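Local coordinates for protein chitinase (Paenibacillus sp. FPU-7, PDB 5GZT) that probably hydrolyses internal beta-1,4 linkages between N-acetylglucosamine units in chitin and chitodextrins, at residues B[294-308]-B[622-636]. Numbering follows the deposited sequence.
With FMT (formic acid), chain M.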
# COMPACT_ATOMS: atom_id res chain seq x y z
N ARG B 294 1.89 20.36 0.93
CA ARG B 294 0.60 19.62 0.77
C ARG B 294 0.52 18.49 1.79
O ARG B 294 -0.58 18.06 2.15
CB ARG B 294 0.42 19.10 -0.66
CG ARG B 294 0.34 20.24 -1.65
CD ARG B 294 -0.04 19.85 -3.09
NE ARG B 294 -1.50 19.69 -3.25
CZ ARG B 294 -2.14 18.56 -3.54
NH1 ARG B 294 -1.49 17.42 -3.74
NH2 ARG B 294 -3.45 18.57 -3.67
N GLY B 295 1.68 18.00 2.19
CA GLY B 295 1.78 16.97 3.23
C GLY B 295 1.70 15.52 2.73
O GLY B 295 1.33 15.24 1.55
N VAL B 296 2.11 14.62 3.62
CA VAL B 296 2.08 13.17 3.45
C VAL B 296 1.57 12.67 4.80
O VAL B 296 2.13 13.01 5.86
CB VAL B 296 3.48 12.59 3.08
CG1 VAL B 296 3.41 11.10 2.74
CG2 VAL B 296 4.10 13.30 1.90
N ASP B 297 0.44 11.98 4.78
CA ASP B 297 -0.04 11.29 5.94
C ASP B 297 0.15 9.82 5.70
O ASP B 297 -0.70 9.13 5.12
CB ASP B 297 -1.47 11.71 6.17
CG ASP B 297 -2.16 10.93 7.29
OD1 ASP B 297 -1.49 10.20 8.08
OD2 ASP B 297 -3.40 11.06 7.31
N ALA B 298 1.31 9.33 6.13
CA ALA B 298 1.68 7.94 5.97
C ALA B 298 0.91 6.98 6.84
O ALA B 298 1.05 5.79 6.65
CB ALA B 298 3.17 7.75 6.16
N THR B 299 -0.00 7.46 7.70
CA THR B 299 -0.95 6.52 8.36
C THR B 299 -1.90 5.86 7.38
O THR B 299 -2.50 4.89 7.72
CB THR B 299 -1.77 7.15 9.51
OG1 THR B 299 -2.72 8.12 9.02
CG2 THR B 299 -0.83 7.84 10.55
N LYS B 300 -2.02 6.36 6.16
CA LYS B 300 -2.99 5.82 5.20
C LYS B 300 -2.44 4.82 4.18
O LYS B 300 -3.16 4.36 3.26
CB LYS B 300 -3.61 6.99 4.48
CG LYS B 300 -4.16 8.05 5.40
CD LYS B 300 -5.25 7.47 6.28
CE LYS B 300 -5.67 8.51 7.29
NZ LYS B 300 -7.08 8.22 7.56
N PHE B 301 -1.18 4.45 4.35
CA PHE B 301 -0.63 3.46 3.47
C PHE B 301 0.37 2.63 4.22
O PHE B 301 0.78 3.01 5.30
CB PHE B 301 -0.04 4.07 2.20
CG PHE B 301 0.92 5.22 2.39
CD1 PHE B 301 2.24 5.00 2.79
CD2 PHE B 301 0.56 6.51 2.01
CE1 PHE B 301 3.12 6.08 2.93
CE2 PHE B 301 1.40 7.59 2.14
CZ PHE B 301 2.71 7.39 2.60
N THR B 302 0.78 1.53 3.63
CA THR B 302 1.69 0.61 4.32
C THR B 302 3.06 0.61 3.72
O THR B 302 4.05 0.25 4.43
CB THR B 302 1.18 -0.84 4.32
OG1 THR B 302 1.11 -1.32 2.98
CG2 THR B 302 -0.16 -0.88 4.94
N HIS B 303 3.14 0.97 2.45
CA HIS B 303 4.40 1.00 1.71
C HIS B 303 4.50 2.29 0.93
O HIS B 303 3.53 2.73 0.35
CB HIS B 303 4.47 -0.10 0.70
CG HIS B 303 4.60 -1.48 1.26
ND1 HIS B 303 3.67 -2.04 2.12
CD2 HIS B 303 5.50 -2.46 1.00
CE1 HIS B 303 4.01 -3.29 2.38
NE2 HIS B 303 5.14 -3.55 1.75
N LEU B 304 5.70 2.84 0.85
CA LEU B 304 6.00 4.06 0.12
C LEU B 304 7.11 3.68 -0.85
O LEU B 304 8.14 3.14 -0.43
CB LEU B 304 6.30 5.12 1.14
CG LEU B 304 7.09 6.45 1.02
CD1 LEU B 304 7.42 6.81 -0.40
CD2 LEU B 304 6.44 7.55 1.85
N TYR B 305 6.85 3.82 -2.14
CA TYR B 305 7.85 3.54 -3.20
C TYR B 305 8.42 4.88 -3.69
O TYR B 305 7.66 5.77 -4.22
CB TYR B 305 7.25 2.83 -4.44
CG TYR B 305 7.03 1.36 -4.32
CD1 TYR B 305 6.94 0.74 -3.08
CD2 TYR B 305 6.94 0.56 -5.47
CE1 TYR B 305 6.79 -0.62 -3.00
CE2 TYR B 305 6.77 -0.80 -5.37
CZ TYR B 305 6.73 -1.38 -4.14
OH TYR B 305 6.52 -2.74 -3.95
N TYR B 306 9.75 5.05 -3.55
CA TYR B 306 10.42 6.26 -4.05
C TYR B 306 10.65 6.06 -5.51
O TYR B 306 11.36 5.14 -5.93
CB TYR B 306 11.73 6.56 -3.31
CG TYR B 306 12.34 7.92 -3.64
CD1 TYR B 306 11.76 9.07 -3.19
CD2 TYR B 306 13.48 8.02 -4.41
CE1 TYR B 306 12.30 10.32 -3.47
CE2 TYR B 306 14.06 9.26 -4.68
CZ TYR B 306 13.45 10.40 -4.23
OH TYR B 306 14.02 11.63 -4.47
N ALA B 307 9.96 6.89 -6.32
CA ALA B 307 9.95 6.74 -7.73
C ALA B 307 10.76 7.89 -8.37
O ALA B 307 10.24 9.00 -8.59
CB ALA B 307 8.53 6.79 -8.21
N PHE B 308 12.01 7.67 -8.75
CA PHE B 308 12.65 6.40 -9.02
C PHE B 308 14.17 6.55 -8.85
O PHE B 308 14.79 7.68 -9.01
CB PHE B 308 12.47 6.04 -10.48
CG PHE B 308 11.03 5.75 -10.89
CD1 PHE B 308 10.45 4.51 -10.58
CD2 PHE B 308 10.32 6.64 -11.66
CE1 PHE B 308 9.18 4.21 -10.98
CE2 PHE B 308 9.02 6.37 -12.06
CZ PHE B 308 8.44 5.16 -11.72
N TYR B 622 -1.03 2.63 -6.07
CA TYR B 622 -1.40 3.79 -6.88
C TYR B 622 -0.26 4.73 -7.25
O TYR B 622 0.67 4.89 -6.47
CB TYR B 622 -2.51 4.55 -6.18
CG TYR B 622 -2.29 4.98 -4.72
CD1 TYR B 622 -1.44 6.04 -4.37
CD2 TYR B 622 -2.95 4.36 -3.72
CE1 TYR B 622 -1.26 6.43 -3.00
CE2 TYR B 622 -2.85 4.77 -2.41
CZ TYR B 622 -1.98 5.81 -2.04
OH TYR B 622 -1.96 6.14 -0.66
N TRP B 623 -0.36 5.28 -8.47
CA TRP B 623 0.53 6.26 -9.03
C TRP B 623 -0.26 7.55 -9.18
O TRP B 623 -1.27 7.53 -9.90
CB TRP B 623 0.92 5.85 -10.44
CG TRP B 623 1.79 6.87 -11.07
CD1 TRP B 623 1.42 7.94 -11.84
CD2 TRP B 623 3.20 6.94 -10.95
NE1 TRP B 623 2.51 8.66 -12.20
CE2 TRP B 623 3.62 8.09 -11.66
CE3 TRP B 623 4.14 6.16 -10.33
CZ2 TRP B 623 4.95 8.48 -11.72
CZ3 TRP B 623 5.51 6.56 -10.40
CH2 TRP B 623 5.89 7.67 -11.11
N GLU B 624 0.12 8.66 -8.53
CA GLU B 624 1.09 8.72 -7.46
C GLU B 624 0.56 9.72 -6.42
O GLU B 624 -0.31 10.57 -6.71
CB GLU B 624 2.52 9.05 -7.95
CG GLU B 624 2.72 10.17 -9.00
CD GLU B 624 2.83 11.56 -8.39
OE1 GLU B 624 3.18 12.44 -9.14
OE2 GLU B 624 2.52 11.78 -7.20
N TYR B 625 1.04 9.56 -5.20
CA TYR B 625 0.43 10.17 -3.99
C TYR B 625 0.23 11.67 -4.12
O TYR B 625 -0.79 12.17 -3.64
CB TYR B 625 1.23 9.83 -2.75
CG TYR B 625 0.66 10.32 -1.43
CD1 TYR B 625 -0.22 9.56 -0.70
CD2 TYR B 625 1.02 11.58 -0.90
CE1 TYR B 625 -0.80 10.04 0.46
CE2 TYR B 625 0.52 12.01 0.32
CZ TYR B 625 -0.40 11.26 0.98
OH TYR B 625 -0.96 11.66 2.18
N SER B 626 1.16 12.36 -4.78
CA SER B 626 1.10 13.84 -4.82
C SER B 626 0.00 14.44 -5.71
O SER B 626 -0.23 15.66 -5.71
CB SER B 626 2.46 14.42 -5.25
OG SER B 626 2.75 14.32 -6.66
N GLN B 627 -0.65 13.59 -6.51
CA GLN B 627 -1.72 14.05 -7.43
C GLN B 627 -3.08 14.11 -6.81
O GLN B 627 -4.02 14.55 -7.45
CB GLN B 627 -1.74 13.08 -8.62
CG GLN B 627 -0.47 13.06 -9.45
CD GLN B 627 -0.42 11.90 -10.45
OE1 GLN B 627 -1.01 10.79 -10.26
NE2 GLN B 627 0.28 12.12 -11.49
N ASP B 628 -3.19 13.69 -5.55
CA ASP B 628 -4.47 13.62 -4.85
C ASP B 628 -5.02 15.04 -4.50
O ASP B 628 -4.36 16.03 -4.67
CB ASP B 628 -4.24 12.81 -3.61
CG ASP B 628 -5.43 12.15 -3.06
OD1 ASP B 628 -6.61 12.44 -3.45
OD2 ASP B 628 -5.15 11.32 -2.17
N SER B 629 -6.25 15.08 -4.05
CA SER B 629 -6.92 16.30 -3.56
C SER B 629 -6.23 16.82 -2.31
O SER B 629 -5.32 16.14 -1.71
CB SER B 629 -8.36 16.11 -3.27
OG SER B 629 -8.61 15.42 -2.07
N ASP B 630 -6.62 18.04 -1.94
CA ASP B 630 -6.03 18.73 -0.77
C ASP B 630 -6.17 17.90 0.46
O ASP B 630 -5.21 17.72 1.17
CB ASP B 630 -6.70 20.12 -0.54
CG ASP B 630 -6.21 21.17 -1.51
OD1 ASP B 630 -5.16 20.96 -2.22
OD2 ASP B 630 -6.95 22.20 -1.61
N SER B 631 -7.34 17.33 0.66
CA SER B 631 -7.62 16.49 1.82
C SER B 631 -7.09 15.06 1.69
O SER B 631 -7.34 14.28 2.58
CB SER B 631 -9.16 16.43 2.05
OG SER B 631 -9.78 15.56 1.07
N HIS B 632 -6.38 14.73 0.60
CA HIS B 632 -5.99 13.38 0.26
C HIS B 632 -7.16 12.46 0.13
O HIS B 632 -7.12 11.39 0.75
CB HIS B 632 -5.05 12.85 1.42
CG HIS B 632 -3.87 13.73 1.67
ND1 HIS B 632 -2.83 13.84 0.77
CD2 HIS B 632 -3.60 14.60 2.68
CE1 HIS B 632 -1.94 14.69 1.23
NE2 HIS B 632 -2.37 15.16 2.39
N GLU B 633 -8.24 12.86 -0.55
CA GLU B 633 -9.42 12.03 -0.45
C GLU B 633 -9.26 10.61 -1.05
O GLU B 633 -9.97 9.72 -0.62
CB GLU B 633 -10.71 12.69 -0.98
CG GLU B 633 -10.85 12.85 -2.46
CD GLU B 633 -12.06 13.66 -2.86
OE1 GLU B 633 -12.90 13.88 -2.00
OE2 GLU B 633 -12.16 14.02 -4.05
N LEU B 634 -8.46 10.47 -2.09
CA LEU B 634 -8.26 9.15 -2.70
C LEU B 634 -7.47 8.21 -1.79
O LEU B 634 -7.91 7.05 -1.54
CB LEU B 634 -7.63 9.22 -4.10
CG LEU B 634 -8.49 10.05 -5.14
CD1 LEU B 634 -7.90 9.95 -6.50
CD2 LEU B 634 -9.94 9.63 -5.23
N ALA B 635 -6.34 8.68 -1.31
CA ALA B 635 -5.61 7.93 -0.29
C ALA B 635 -6.48 7.59 0.90
O ALA B 635 -6.48 6.43 1.29
CB ALA B 635 -4.38 8.69 0.16
N ASN B 636 -7.27 8.53 1.42
CA ASN B 636 -8.08 8.21 2.59
C ASN B 636 -9.17 7.20 2.31
O ASN B 636 -9.55 6.37 3.20
CB ASN B 636 -8.77 9.47 3.15
CG ASN B 636 -7.79 10.46 3.73
OD1 ASN B 636 -6.62 10.15 3.98
ND2 ASN B 636 -8.26 11.71 3.84
C FMT M . -9.51 20.36 -3.05
O1 FMT M . -8.59 19.68 -3.49
O2 FMT M . -10.16 19.85 -2.03
O HOH W 1 -2.83 18.46 0.65
O HOH W 2 -2.73 22.04 -2.23
O HOH W 3 -2.67 10.16 3.34
O HOH W 4 -4.45 11.47 4.60
O HOH W 5 -3.95 5.20 0.89
O HOH W 6 -9.09 7.21 5.78
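In the first glycoside hydrolase family 18 TIM barrel, barrel strands 303-312 and 619-623 flank strand 264-284, and the loops attached to them meet through Tyr625 and Phe301. The edge of the Phe301 ring points at the face of the Tyr625 ring in an offset edge-to-face pair, with planes at 80° and centroids 5.5 Å apart. CG of Tyr625 lies anti to the backbone N (chi1 -176°), sending the phenol across to the 294-301 loop, where its OH accepts a nearly straight bond from Asp297 N (3.0 Å, 173° at the hydrogen). A water also joins this hydroxyl to Asp297 O. At the outer end, Arg294 NH2 donates to Asp628 O at 2.9 Å, with that oxygen in the guanidinium plane. The same nitrogen forms a longer salt bridge with Asp630 OD1, reached on its anti side; a water links Arg294 NE to OD1. Along the barrel strands, a cis peptide precedes Phe308 and another follows Trp623. Their rings are near parallel but slid apart, overlapping little, while Ala307 CB approaches Trp623 CZ3 at 3.7 Å. A further water bridges Lys300 O, Tyr622 OH and Ala635 O, donating to both carbonyls and accepting from the phenol.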